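Local coordinates for GTPase-activating protein BEM3 (Saccharomyces cerevisiae S288C, PDB 6FSF) that acts as a GTPase-activating protein for CDC42 and, less efficiently, RHO1, this chain being its tandem PX-PH part, with phosphatidylinositol-3-phosphate binding among the protein's activities, at residues A[51-60]-A[124-132]; A[17-25]-A[37-45]. All coordinates share one frame; numbering follows the deposited sequence.

Interaction 1: A[51-60]-A[124-132]; sequences FKFSKSIHKV and FISTDTVMT
The ammonium group of Lys55 is gripped from three places on 124-132: NZ forms a salt bridge to Asp128 OD2 at 2.7 Å, donates to Thr127 OG1 at 2.8 Å, and makes a weak bond to Phe124 O at 3.0 Å. The aspartate offers the lone pair of OD2 that points away from its other oxygen, and its side chain meets the lysine at about a right angle. A bend at chi2 (-72°) lays the lysine chain over the Phe124 ring, with CE 3.8 Å from the ring centroid and NZ close enough, over the same face, for a cation-pi interaction. Lysine suits this buried position because its methylenes pack on the aromatic ring while its charge reaches the end of helix 115-125 and the turn after it. Cut back to alanine, this position would probably leave Asp128 without its close positive partner and bare the Phe124 face that the lysine chain now shields. In the PX domain this contact ties the third strand of the small antiparallel sheet to the segment that follows helix 115-125, which adds a short, weakly bonded edge strand at 129-130. Val130 N donates to Lys52 O at 2.7 Å, nearly straight at the hydrogen (171°) but from above the carbonyl plane, and Ser54 N bonds to Asp128 O at 3.1 Å. Among the buried side chains, Ile125 CA stands over the centre of the Phe53 ring in a CH-pi contact, 4.2 Å from its centroid, and Ile125 CG2 touches Phe53 CZ. Tyr104 of helix 90-107 packs against Phe124, while Lys52 NZ pairs with Glu49.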
ATOM      1  N   PHE A  51       2.654  12.151  -9.874  1.00 48.51           N
ATOM      2  CA  PHE A  51       2.309  10.891 -10.523  1.00 53.08           C
ATOM      3  C   PHE A  51       2.400   9.763  -9.504  1.00 57.08           C
ATOM      4  O   PHE A  51       2.895   9.942  -8.389  1.00 61.47           O
ATOM      5  CB  PHE A  51       3.211  10.610 -11.731  1.00 49.17           C
ATOM      6  CG  PHE A  51       4.675  10.516 -11.396  1.00 52.56           C
ATOM      7  CD1 PHE A  51       5.469  11.652 -11.363  1.00 55.59           C
ATOM      8  CD2 PHE A  51       5.264   9.290 -11.132  1.00 50.24           C
ATOM      9  CE1 PHE A  51       6.819  11.568 -11.061  1.00 56.43           C
ATOM     10  CE2 PHE A  51       6.611   9.199 -10.829  1.00 58.71           C
ATOM     11  CZ  PHE A  51       7.389  10.340 -10.793  1.00 56.27           C
ATOM     12  N   LYS A  52       1.904   8.595  -9.907  1.00 60.82           N
ATOM     13  CA  LYS A  52       2.040   7.365  -9.140  1.00 54.33           C
ATOM     14  C   LYS A  52       2.646   6.284 -10.026  1.00 55.76           C
ATOM     15  O   LYS A  52       2.583   6.350 -11.256  1.00 51.84           O
ATOM     16  CB  LYS A  52       0.695   6.869  -8.593  1.00 57.48           C
ATOM     17  CG  LYS A  52      -0.123   7.905  -7.853  1.00 59.29           C
ATOM     18  CD  LYS A  52      -1.373   7.263  -7.274  1.00 55.57           C
ATOM     19  CE  LYS A  52      -2.433   8.295  -6.945  1.00 71.93           C
ATOM     20  NZ  LYS A  52      -2.859   9.024  -8.174  1.00 81.79           N
ATOM     21  N   PHE A  53       3.227   5.275  -9.384  1.00 55.77           N
ATOM     22  CA  PHE A  53       3.724   4.112 -10.101  1.00 54.96           C
ATOM     23  C   PHE A  53       3.572   2.889  -9.208  1.00 56.62           C
ATOM     24  O   PHE A  53       3.326   2.996  -8.006  1.00 58.26           O
ATOM     25  CB  PHE A  53       5.177   4.298 -10.558  1.00 49.54           C
ATOM     26  CG  PHE A  53       6.156   4.484  -9.433  1.00 57.71           C
ATOM     27  CD1 PHE A  53       6.871   3.409  -8.938  1.00 52.34           C
ATOM     28  CD2 PHE A  53       6.373   5.738  -8.883  1.00 47.91           C
ATOM     29  CE1 PHE A  53       7.781   3.574  -7.905  1.00 58.29           C
ATOM     30  CE2 PHE A  53       7.280   5.911  -7.849  1.00 46.40           C
ATOM     31  CZ  PHE A  53       7.985   4.827  -7.363  1.00 46.46           C
ATOM     32  N   SER A  54       3.717   1.717  -9.819  1.00 55.54           N
ATOM     33  CA  SER A  54       3.480   0.451  -9.144  1.00 58.02           C
ATOM     34  C   SER A  54       4.660  -0.474  -9.387  1.00 54.61           C
ATOM     35  O   SER A  54       5.140  -0.588 -10.518  1.00 58.82           O
ATOM     36  CB  SER A  54       2.184  -0.197  -9.640  1.00 65.24           C
ATOM     37  OG  SER A  54       1.953  -1.432  -8.987  1.00 74.43           O
ATOM     38  N   LYS A  55       5.126  -1.130  -8.329  1.00 50.92           N
ATOM     39  CA  LYS A  55       6.242  -2.058  -8.424  1.00 48.89           C
ATOM     40  C   LYS A  55       5.950  -3.280  -7.571  1.00 55.73           C
ATOM     41  O   LYS A  55       5.442  -3.157  -6.453  1.00 55.52           O
ATOM     42  CB  LYS A  55       7.557  -1.417  -7.957  1.00 51.64           C
ATOM     43  CG  LYS A  55       7.962  -0.167  -8.716  1.00 54.77           C
ATOM     44  CD  LYS A  55       8.436  -0.495 -10.120  1.00 50.88           C
ATOM     45  CE  LYS A  55       8.894   0.760 -10.837  1.00 54.09           C
ATOM     46  NZ  LYS A  55       9.452   0.466 -12.185  1.00 57.99           N
ATOM     47  N   SER A  56       6.271  -4.456  -8.103  1.00 53.90           N
ATOM     48  CA  SER A  56       6.259  -5.657  -7.287  1.00 49.91           C
ATOM     49  C   SER A  56       7.402  -5.606  -6.278  1.00 45.17           C
ATOM     50  O   SER A  56       8.367  -4.851  -6.431  1.00 50.11           O
ATOM     51  CB  SER A  56       6.381  -6.908  -8.159  1.00 56.47           C
ATOM     52  OG  SER A  56       7.698  -7.051  -8.665  1.00 57.59           O
ATOM     53  N   ILE A  57       7.282  -6.421  -5.227  1.00 53.16           N
ATOM     54  CA  ILE A  57       8.338  -6.475  -4.219  1.00 55.21           C
ATOM     55  C   ILE A  57       9.638  -6.965  -4.840  1.00 53.10           C
ATOM     56  O   ILE A  57      10.731  -6.558  -4.422  1.00 50.52           O
ATOM     57  CB  ILE A  57       7.894  -7.357  -3.033  1.00 62.15           C
ATOM     58  CG1 ILE A  57       9.009  -7.469  -1.989  1.00 71.60           C
ATOM     59  CG2 ILE A  57       7.458  -8.732  -3.516  1.00 72.75           C
ATOM     60  CD1 ILE A  57       9.422  -6.142  -1.389  1.00 57.51           C
ATOM     61  N   HIS A  58       9.544  -7.820  -5.860  1.00 50.82           N
ATOM     62  CA  HIS A  58      10.736  -8.302  -6.547  1.00 54.96           C
ATOM     63  C   HIS A  58      11.477  -7.165  -7.245  1.00 49.72           C
ATOM     64  O   HIS A  58      12.710  -7.089  -7.186  1.00 53.67           O
ATOM     65  CB  HIS A  58      10.350  -9.387  -7.551  1.00 59.11           C
ATOM     66  CG  HIS A  58      11.495  -9.872  -8.383  1.00 64.49           C
ATOM     67  ND1 HIS A  58      12.525 -10.625  -7.864  1.00 63.24           N
ATOM     68  CD2 HIS A  58      11.774  -9.707  -9.698  1.00 67.37           C
ATOM     69  CE1 HIS A  58      13.388 -10.905  -8.824  1.00 61.19           C
ATOM     70  NE2 HIS A  58      12.957 -10.360  -9.946  1.00 62.75           N
ATOM     71  N   LYS A  59      10.741  -6.273  -7.916  1.00 49.68           N
ATOM     72  CA  LYS A  59      11.380  -5.133  -8.570  1.00 48.17           C
ATOM     73  C   LYS A  59      12.028  -4.208  -7.549  1.00 48.98           C
ATOM     74  O   LYS A  59      13.085  -3.619  -7.813  1.00 58.59           O
ATOM     75  CB  LYS A  59      10.364  -4.354  -9.404  1.00 55.69           C
ATOM     76  CG  LYS A  59       9.720  -5.138 -10.533  1.00 62.97           C
ATOM     77  CD  LYS A  59       9.028  -4.193 -11.514  1.00 83.06           C
ATOM     78  CE  LYS A  59       7.900  -4.878 -12.276  1.00 93.98           C
ATOM     79  NZ  LYS A  59       6.568  -4.607 -11.662  1.00 92.63           N
ATOM     80  N   VAL A  60      11.401  -4.058  -6.380  1.00 55.21           N
ATOM     81  CA  VAL A  60      11.959  -3.215  -5.326  1.00 44.96           C
ATOM     82  C   VAL A  60      13.300  -3.768  -4.861  1.00 43.11           C
ATOM     83  O   VAL A  60      14.283  -3.030  -4.724  1.00 51.28           O
ATOM     84  CB  VAL A  60      10.963  -3.091  -4.159  1.00 49.80           C
ATOM     85  CG1 VAL A  60      11.629  -2.454  -2.948  1.00 43.65           C
ATOM     86  CG2 VAL A  60       9.742  -2.289  -4.586  1.00 54.56           C
ATOM     87  N   PHE A 124      13.708   4.002 -12.650  1.00 56.16           N
ATOM     88  CA  PHE A 124      12.824   3.193 -11.817  1.00 56.60           C
ATOM     89  C   PHE A 124      11.469   3.871 -11.631  1.00 54.47           C
ATOM     90  O   PHE A 124      10.422   3.269 -11.891  1.00 51.68           O
ATOM     91  CB  PHE A 124      13.497   2.929 -10.468  1.00 48.64           C
ATOM     92  CG  PHE A 124      12.746   1.988  -9.573  1.00 54.07           C
ATOM     93  CD1 PHE A 124      12.806   0.619  -9.778  1.00 53.79           C
ATOM     94  CD2 PHE A 124      12.002   2.471  -8.511  1.00 54.32           C
ATOM     95  CE1 PHE A 124      12.124  -0.251  -8.950  1.00 49.60           C
ATOM     96  CE2 PHE A 124      11.317   1.605  -7.677  1.00 64.07           C
ATOM     97  CZ  PHE A 124      11.379   0.243  -7.897  1.00 59.16           C
ATOM     98  N   ILE A 125      11.472   5.139 -11.203  1.00 48.46           N
ATOM     99  CA  ILE A 125      10.221   5.849 -10.938  1.00 59.35           C
ATOM    100  C   ILE A 125       9.561   6.397 -12.194  1.00 61.34           C
ATOM    101  O   ILE A 125       8.445   6.928 -12.112  1.00 60.46           O
ATOM    102  CB  ILE A 125      10.437   7.010  -9.949  1.00 58.75           C
ATOM    103  CG1 ILE A 125      11.268   8.123 -10.594  1.00 59.84           C
ATOM    104  CG2 ILE A 125      11.122   6.514  -8.687  1.00 53.83           C
ATOM    105  CD1 ILE A 125      11.467   9.334  -9.702  1.00 54.90           C
ATOM    106  N   SER A 126      10.213   6.289 -13.350  1.00 55.73           N
ATOM    107  CA  SER A 126       9.650   6.744 -14.615  1.00 67.99           C
ATOM    108  C   SER A 126       8.983   5.622 -15.402  1.00 69.03           C
ATOM    109  O   SER A 126       8.618   5.826 -16.565  1.00 66.08           O
ATOM    110  CB  SER A 126      10.737   7.402 -15.471  1.00 66.32           C
ATOM    111  OG  SER A 126      11.245   8.565 -14.845  1.00 63.03           O
ATOM    112  N   THR A 127       8.824   4.446 -14.800  1.00 65.45           N
ATOM    113  CA  THR A 127       8.199   3.299 -15.442  1.00 66.05           C
ATOM    114  C   THR A 127       7.065   2.785 -14.565  1.00 60.27           C
ATOM    115  O   THR A 127       6.947   3.143 -13.389  1.00 62.84           O
ATOM    116  CB  THR A 127       9.213   2.176 -15.707  1.00 64.67           C
ATOM    117  OG1 THR A 127      10.009   1.962 -14.534  1.00 63.01           O
ATOM    118  CG2 THR A 127      10.119   2.534 -16.874  1.00 59.22           C
ATOM    119  N   ASP A 128       6.228   1.932 -15.160  1.00 60.88           N
ATOM    120  CA  ASP A 128       5.055   1.365 -14.489  1.00 67.38           C
ATOM    121  C   ASP A 128       4.158   2.463 -13.921  1.00 68.20           C
ATOM    122  O   ASP A 128       3.607   2.341 -12.825  1.00 58.93           O
ATOM    123  CB  ASP A 128       5.465   0.378 -13.396  1.00 63.00           C
ATOM    124  CG  ASP A 128       6.303  -0.762 -13.926  1.00 68.92           C
ATOM    125  OD1 ASP A 128       5.723  -1.715 -14.494  1.00 72.82           O
ATOM    126  OD2 ASP A 128       7.544  -0.713 -13.775  1.00 67.60           O
ATOM    127  N   THR A 129       4.014   3.546 -14.684  1.00 62.15           N
ATOM    128  CA  THR A 129       3.230   4.687 -14.236  1.00 62.49           C
ATOM    129  C   THR A 129       1.767   4.303 -14.061  1.00 64.61           C
ATOM    130  O   THR A 129       1.207   3.535 -14.848  1.00 68.99           O
ATOM    131  CB  THR A 129       3.358   5.832 -15.238  1.00 57.43           C
ATOM    132  OG1 THR A 129       4.735   6.013 -15.585  1.00 60.45           O
ATOM    133  CG2 THR A 129       2.820   7.126 -14.646  1.00 55.86           C
ATOM    134  N   VAL A 130       1.148   4.843 -13.015  1.00 61.52           N
ATOM    135  CA  VAL A 130      -0.241   4.562 -12.677  1.00 61.49           C
ATOM    136  C   VAL A 130      -1.014   5.870 -12.713  1.00 66.08           C
ATOM    137  O   VAL A 130      -0.585   6.867 -12.122  1.00 64.72           O
ATOM    138  CB  VAL A 130      -0.362   3.889 -11.296  1.00 62.62           C
ATOM    139  CG1 VAL A 130      -1.820   3.761 -10.891  1.00 58.82           C
ATOM    140  CG2 VAL A 130       0.318   2.529 -11.309  1.00 65.50           C
ATOM    141  N   MET A 131      -2.150   5.864 -13.408  1.00 58.32           N
ATOM    142  CA  MET A 131      -3.007   7.038 -13.551  1.00 73.03           C
ATOM    143  C   MET A 131      -4.374   6.714 -12.969  1.00 87.39           C
ATOM    144  O   MET A 131      -5.135   5.940 -13.559  1.00 97.32           O
ATOM    145  CB  MET A 131      -3.123   7.461 -15.016  1.00 68.18           C
ATOM    146  CG  MET A 131      -1.878   8.129 -15.564  1.00 64.36           C
ATOM    147  SD  MET A 131      -1.511   9.638 -14.662  1.00 75.05           S
ATOM    148  CE  MET A 131       0.259   9.771 -14.909  1.00 71.26           C
ATOM    149  N   THR A 132      -4.686   7.302 -11.816  1.00 95.21           N
ATOM    150  CA  THR A 132      -6.012   7.168 -11.241  1.00101.39           C
ATOM    151  C   THR A 132      -6.611   8.544 -10.971  1.00104.76           C
ATOM    152  O   THR A 132      -5.922   9.429 -10.452  1.00110.28           O
ATOM    153  CB  THR A 132      -5.995   6.351  -9.940  1.00111.36           C
ATOM    154  OG1 THR A 132      -7.265   6.478  -9.287  1.00118.65           O
ATOM    155  CG2 THR A 132      -4.876   6.812  -9.002  1.00105.86           C
TER

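Interaction 2: A[17-25]-A[37-45]; sequences GTIQIEVLS and ILIAIIDRK
A beta hairpin with a classic bulge pairs strands 19-25 and 37-43 at the start of the PX-domain sheet. The antiparallel pairing runs from Ile19 opposite Asp43 to Val23 opposite Ile39; there the register slips by one, and Leu24 and Ser25 both face Leu38. Leu38 O takes a bond of 2.9 Å from Leu24 N and a weak one from Ser25 N, while Ser25 O receives Leu38 N. In the regular part, Gln20 and Ile42 exchange two backbone bonds, as do Glu22 and Ala40. Beta-branched residues suit the extended chain, and Ile19, Ile21, Val23, Ile39 and Ile41 share one face: Ile41 CD1 reaches Ile21 CG2 at 3.6 Å, and its CG2 meets Ile19 CD1 at 4.1 Å. Val23 CG1 also touches Ile37 CG2. On the face of Leu38 and Ala40, the small alanine side chain lets Leu24 CD1 come in, 3.8 Å from Ala40 CB and 4.1 Å from Leu38 CD2. At the far end Arg44 folds back, bent at chi2 (100°) and chi3 (60°), to bring its guanidinium beside the 3-10 segment at Gly17 and Thr18. NH2 donates to Gly17 O at 3.2 Å, the acceptor lying at the edge of the guanidinium, near its plane, and Gln20 CG packs over a face, 3.5 Å from Arg44 NH1. The Gln20 amide lies nearly parallel to that guanidinium, their planes 10° apart. Helix 90-107 packs against this pairing, Asn101 and Tyr104 touching Ile21 and Leu100 touching Ile37, and strand 49-55 continues the sheet beyond 37-43.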
ATOM      1  N   GLY A  17      15.945  15.972  -4.475  1.00 71.71           N
ATOM      2  CA  GLY A  17      15.682  16.646  -3.218  1.00 72.76           C
ATOM      3  C   GLY A  17      14.403  17.453  -3.200  1.00 74.59           C
ATOM      4  O   GLY A  17      13.953  17.854  -2.122  1.00 75.97           O
ATOM      5  N   THR A  18      13.803  17.697  -4.363  1.00 67.31           N
ATOM      6  CA  THR A  18      12.605  18.519  -4.464  1.00 67.63           C
ATOM      7  C   THR A  18      11.316  17.706  -4.433  1.00 66.93           C
ATOM      8  O   THR A  18      10.243  18.268  -4.678  1.00 64.30           O
ATOM      9  CB  THR A  18      12.641  19.355  -5.745  1.00 70.70           C
ATOM     10  OG1 THR A  18      12.394  18.510  -6.878  1.00 64.02           O
ATOM     11  CG2 THR A  18      13.997  20.024  -5.907  1.00 71.03           C
ATOM     12  N   ILE A  19      11.388  16.409  -4.147  1.00 66.85           N
ATOM     13  CA  ILE A  19      10.205  15.560  -4.160  1.00 67.62           C
ATOM     14  C   ILE A  19      10.049  14.876  -2.809  1.00 65.55           C
ATOM     15  O   ILE A  19      11.028  14.608  -2.103  1.00 67.97           O
ATOM     16  CB  ILE A  19      10.248  14.501  -5.289  1.00 65.76           C
ATOM     17  CG1 ILE A  19      11.426  13.537  -5.094  1.00 71.87           C
ATOM     18  CG2 ILE A  19      10.311  15.169  -6.654  1.00 64.28           C
ATOM     19  CD1 ILE A  19      11.375  12.319  -6.002  1.00 82.98           C
ATOM     20  N   GLN A  20       8.796  14.612  -2.447  1.00 63.00           N
ATOM     21  CA  GLN A  20       8.462  13.733  -1.339  1.00 63.26           C
ATOM     22  C   GLN A  20       7.825  12.468  -1.894  1.00 60.45           C
ATOM     23  O   GLN A  20       7.207  12.486  -2.962  1.00 61.26           O
ATOM     24  CB  GLN A  20       7.505  14.407  -0.353  1.00 65.02           C
ATOM     25  CG  GLN A  20       7.912  15.799   0.081  1.00 73.83           C
ATOM     26  CD  GLN A  20       6.811  16.498   0.853  1.00 75.18           C
ATOM     27  OE1 GLN A  20       6.390  17.598   0.496  1.00 79.80           O
ATOM     28  NE2 GLN A  20       6.336  15.860   1.916  1.00 76.84           N
ATOM     29  N   ILE A  21       7.981  11.367  -1.164  1.00 56.92           N
ATOM     30  CA  ILE A  21       7.376  10.097  -1.543  1.00 60.61           C
ATOM     31  C   ILE A  21       6.361   9.700  -0.484  1.00 59.74           C
ATOM     32  O   ILE A  21       6.468  10.089   0.683  1.00 67.87           O
ATOM     33  CB  ILE A  21       8.435   8.983  -1.743  1.00 65.60           C
ATOM     34  CG1 ILE A  21       9.036   8.536  -0.401  1.00 72.33           C
ATOM     35  CG2 ILE A  21       9.530   9.453  -2.688  1.00 55.70           C
ATOM     36  CD1 ILE A  21       8.418   7.262   0.166  1.00 80.41           C
ATOM     37  N   GLU A  22       5.366   8.924  -0.903  1.00 57.41           N
ATOM     38  CA  GLU A  22       4.390   8.354   0.021  1.00 57.66           C
ATOM     39  C   GLU A  22       3.966   7.000  -0.524  1.00 61.35           C
ATOM     40  O   GLU A  22       3.329   6.927  -1.576  1.00 53.74           O
ATOM     41  CB  GLU A  22       3.184   9.270   0.205  1.00 53.16           C
ATOM     42  CG  GLU A  22       2.202   8.767   1.256  1.00 73.28           C
ATOM     43  CD  GLU A  22       0.984   9.656   1.402  1.00 83.39           C
ATOM     44  OE1 GLU A  22       0.902  10.680   0.686  1.00 90.30           O
ATOM     45  OE2 GLU A  22       0.107   9.334   2.231  1.00 75.43           O
ATOM     46  N   VAL A  23       4.338   5.937   0.185  1.00 48.91           N
ATOM     47  CA  VAL A  23       3.870   4.597  -0.150  1.00 52.48           C
ATOM     48  C   VAL A  23       2.396   4.522   0.233  1.00 56.94           C
ATOM     49  O   VAL A  23       2.051   4.587   1.416  1.00 56.09           O
ATOM     50  CB  VAL A  23       4.693   3.518   0.565  1.00 48.37           C
ATOM     51  CG1 VAL A  23       4.236   2.131   0.146  1.00 45.87           C
ATOM     52  CG2 VAL A  23       6.174   3.705   0.272  1.00 55.44           C
ATOM     53  N   LEU A  24       1.524   4.408  -0.766  1.00 49.44           N
ATOM     54  CA  LEU A  24       0.088   4.440  -0.519  1.00 49.70           C
ATOM     55  C   LEU A  24      -0.496   3.071  -0.204  1.00 52.30           C
ATOM     56  O   LEU A  24      -1.503   2.987   0.509  1.00 58.02           O
ATOM     57  CB  LEU A  24      -0.641   5.036  -1.729  1.00 48.06           C
ATOM     58  CG  LEU A  24      -0.290   6.474  -2.128  1.00 58.91           C
ATOM     59  CD1 LEU A  24      -1.036   6.874  -3.393  1.00 53.43           C
ATOM     60  CD2 LEU A  24      -0.590   7.446  -0.997  1.00 51.18           C
ATOM     61  N   SER A  25       0.112   1.999  -0.708  1.00 53.20           N
ATOM     62  CA  SER A  25      -0.454   0.664  -0.568  1.00 51.25           C
ATOM     63  C   SER A  25       0.582  -0.376  -0.964  1.00 50.71           C
ATOM     64  O   SER A  25       1.492  -0.107  -1.754  1.00 52.83           O
ATOM     65  CB  SER A  25      -1.711   0.492  -1.425  1.00 51.27           C
ATOM     66  OG  SER A  25      -2.164  -0.852  -1.396  1.00 47.40           O
ATOM     67  N   ILE A  37       3.214  -2.665  -5.054  1.00 58.76           N
ATOM     68  CA  ILE A  37       3.430  -1.551  -4.139  1.00 48.02           C
ATOM     69  C   ILE A  37       3.161  -0.258  -4.900  1.00 55.80           C
ATOM     70  O   ILE A  37       3.880   0.074  -5.851  1.00 53.28           O
ATOM     71  CB  ILE A  37       4.850  -1.576  -3.555  1.00 49.35           C
ATOM     72  CG1 ILE A  37       5.088  -2.888  -2.804  1.00 54.83           C
ATOM     73  CG2 ILE A  37       5.083  -0.377  -2.650  1.00 46.27           C
ATOM     74  CD1 ILE A  37       6.546  -3.208  -2.568  1.00 49.77           C
ATOM     75  N   LEU A  38       2.125   0.470  -4.487  1.00 49.59           N
ATOM     76  CA  LEU A  38       1.756   1.738  -5.109  1.00 50.93           C
ATOM     77  C   LEU A  38       2.458   2.883  -4.387  1.00 50.94           C
ATOM     78  O   LEU A  38       2.348   3.012  -3.165  1.00 52.15           O
ATOM     79  CB  LEU A  38       0.240   1.937  -5.071  1.00 51.21           C
ATOM     80  CG  LEU A  38      -0.304   3.180  -5.778  1.00 58.48           C
ATOM     81  CD1 LEU A  38      -0.091   3.073  -7.281  1.00 56.36           C
ATOM     82  CD2 LEU A  38      -1.775   3.394  -5.452  1.00 48.85           C
ATOM     83  N   ILE A  39       3.169   3.713  -5.145  1.00 49.01           N
ATOM     84  CA  ILE A  39       4.010   4.769  -4.593  1.00 45.95           C
ATOM     85  C   ILE A  39       3.656   6.085  -5.270  1.00 50.83           C
ATOM     86  O   ILE A  39       3.556   6.147  -6.501  1.00 53.45           O
ATOM     87  CB  ILE A  39       5.507   4.457  -4.778  1.00 48.84           C
ATOM     88  CG1 ILE A  39       5.873   3.159  -4.067  1.00 46.26           C
ATOM     89  CG2 ILE A  39       6.360   5.615  -4.278  1.00 46.60           C
ATOM     90  CD1 ILE A  39       7.231   2.631  -4.439  1.00 55.62           C
ATOM     91  N   ALA A  40       3.487   7.135  -4.471  1.00 53.06           N
ATOM     92  CA  ALA A  40       3.158   8.458  -4.980  1.00 57.05           C
ATOM     93  C   ALA A  40       4.372   9.370  -4.888  1.00 53.29           C
ATOM     94  O   ALA A  40       5.082   9.379  -3.879  1.00 47.22           O
ATOM     95  CB  ALA A  40       1.986   9.062  -4.207  1.00 51.47           C
ATOM     96  N   ILE A  41       4.605  10.135  -5.952  1.00 44.06           N
ATOM     97  CA  ILE A  41       5.677  11.121  -6.010  1.00 45.70           C
ATOM     98  C   ILE A  41       5.044  12.503  -5.952  1.00 51.94           C
ATOM     99  O   ILE A  41       4.130  12.807  -6.729  1.00 54.42           O
ATOM    100  CB  ILE A  41       6.534  10.951  -7.276  1.00 51.42           C
ATOM    101  CG1 ILE A  41       7.288   9.622  -7.232  1.00 49.71           C
ATOM    102  CG2 ILE A  41       7.513  12.102  -7.418  1.00 58.44           C
ATOM    103  CD1 ILE A  41       8.303   9.538  -6.114  1.00 51.43           C
ATOM    104  N   ILE A  42       5.525  13.336  -5.032  1.00 52.19           N
ATOM    105  CA  ILE A  42       4.881  14.599  -4.692  1.00 51.74           C
ATOM    106  C   ILE A  42       5.905  15.722  -4.791  1.00 52.87           C
ATOM    107  O   ILE A  42       7.024  15.597  -4.282  1.00 62.20           O
ATOM    108  CB  ILE A  42       4.262  14.546  -3.280  1.00 56.25           C
ATOM    109  CG1 ILE A  42       3.064  13.594  -3.269  1.00 63.32           C
ATOM    110  CG2 ILE A  42       3.862  15.938  -2.813  1.00 60.18           C
ATOM    111  CD1 ILE A  42       2.946  12.770  -2.002  1.00 69.93           C
ATOM    112  N   ASP A  43       5.522  16.815  -5.451  1.00 62.99           N
ATOM    113  CA  ASP A  43       6.370  17.998  -5.502  1.00 70.91           C
ATOM    114  C   ASP A  43       6.387  18.678  -4.140  1.00 61.49           C
ATOM    115  O   ASP A  43       5.334  18.981  -3.574  1.00 62.01           O
ATOM    116  CB  ASP A  43       5.875  18.967  -6.580  1.00 71.05           C
ATOM    117  CG  ASP A  43       6.677  20.258  -6.616  1.00 77.18           C
ATOM    118  OD1 ASP A  43       6.125  21.320  -6.251  1.00 74.68           O
ATOM    119  OD2 ASP A  43       7.861  20.210  -7.007  1.00 83.54           O
ATOM    120  N   ARG A  44       7.592  18.920  -3.619  1.00 57.68           N
ATOM    121  CA  ARG A  44       7.739  19.412  -2.250  1.00 60.78           C
ATOM    122  C   ARG A  44       7.082  20.776  -2.064  1.00 68.72           C
ATOM    123  O   ARG A  44       6.294  20.976  -1.133  1.00 68.02           O
ATOM    124  CB  ARG A  44       9.221  19.485  -1.886  1.00 72.48           C
ATOM    125  CG  ARG A  44       9.503  20.037  -0.498  1.00 80.33           C
ATOM    126  CD  ARG A  44       9.778  18.921   0.493  1.00 88.96           C
ATOM    127  NE  ARG A  44      10.938  18.129   0.094  1.00 84.85           N
ATOM    128  CZ  ARG A  44      11.391  17.070   0.758  1.00 84.50           C
ATOM    129  NH1 ARG A  44      10.782  16.662   1.863  1.00 82.55           N
ATOM    130  NH2 ARG A  44      12.455  16.416   0.311  1.00 83.19           N
ATOM    131  N   LYS A  45       7.398  21.730  -2.946  1.00 75.52           N
ATOM    132  CA  LYS A  45       6.958  23.108  -2.739  1.00 76.70           C
ATOM    133  C   LYS A  45       5.459  23.268  -2.975  1.00 72.98           C
ATOM    134  O   LYS A  45       4.773  23.938  -2.194  1.00 69.67           O
ATOM    135  CB  LYS A  45       7.751  24.044  -3.650  1.00 81.29           C
ATOM    136  CG  LYS A  45       9.252  24.050  -3.373  1.00 92.46           C
ATOM    137  CD  LYS A  45       9.691  25.368  -2.752  1.00108.50           C
ATOM    138  CE  LYS A  45      11.050  25.247  -2.077  1.00112.43           C
ATOM    139  NZ  LYS A  45      11.504  26.552  -1.518  1.00115.78           N
TER

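Interactions 1 and 2 build successive parts of one four-stranded antiparallel sheet, and both are partly buried, their centres 11 Å apart. Interaction 2 joins the first two strands, close in sequence, by regular backbone pairing and aliphatic side chains; its polar side-chain contacts lie at the exposed Arg44 end. Interaction 1 joins the third strand and the helix start after it to a segment 64 residues on at the nearest ends, where backbone pairing is sparse and a buried lysine and aromatic rings carry much of the contact. Strands 35-43 and 49-55 couple the two: Ile39 N probably bonds to Phe53 O and Ile37 N to Lys55 O, while Leu38 CD1 packs against Phe53 O.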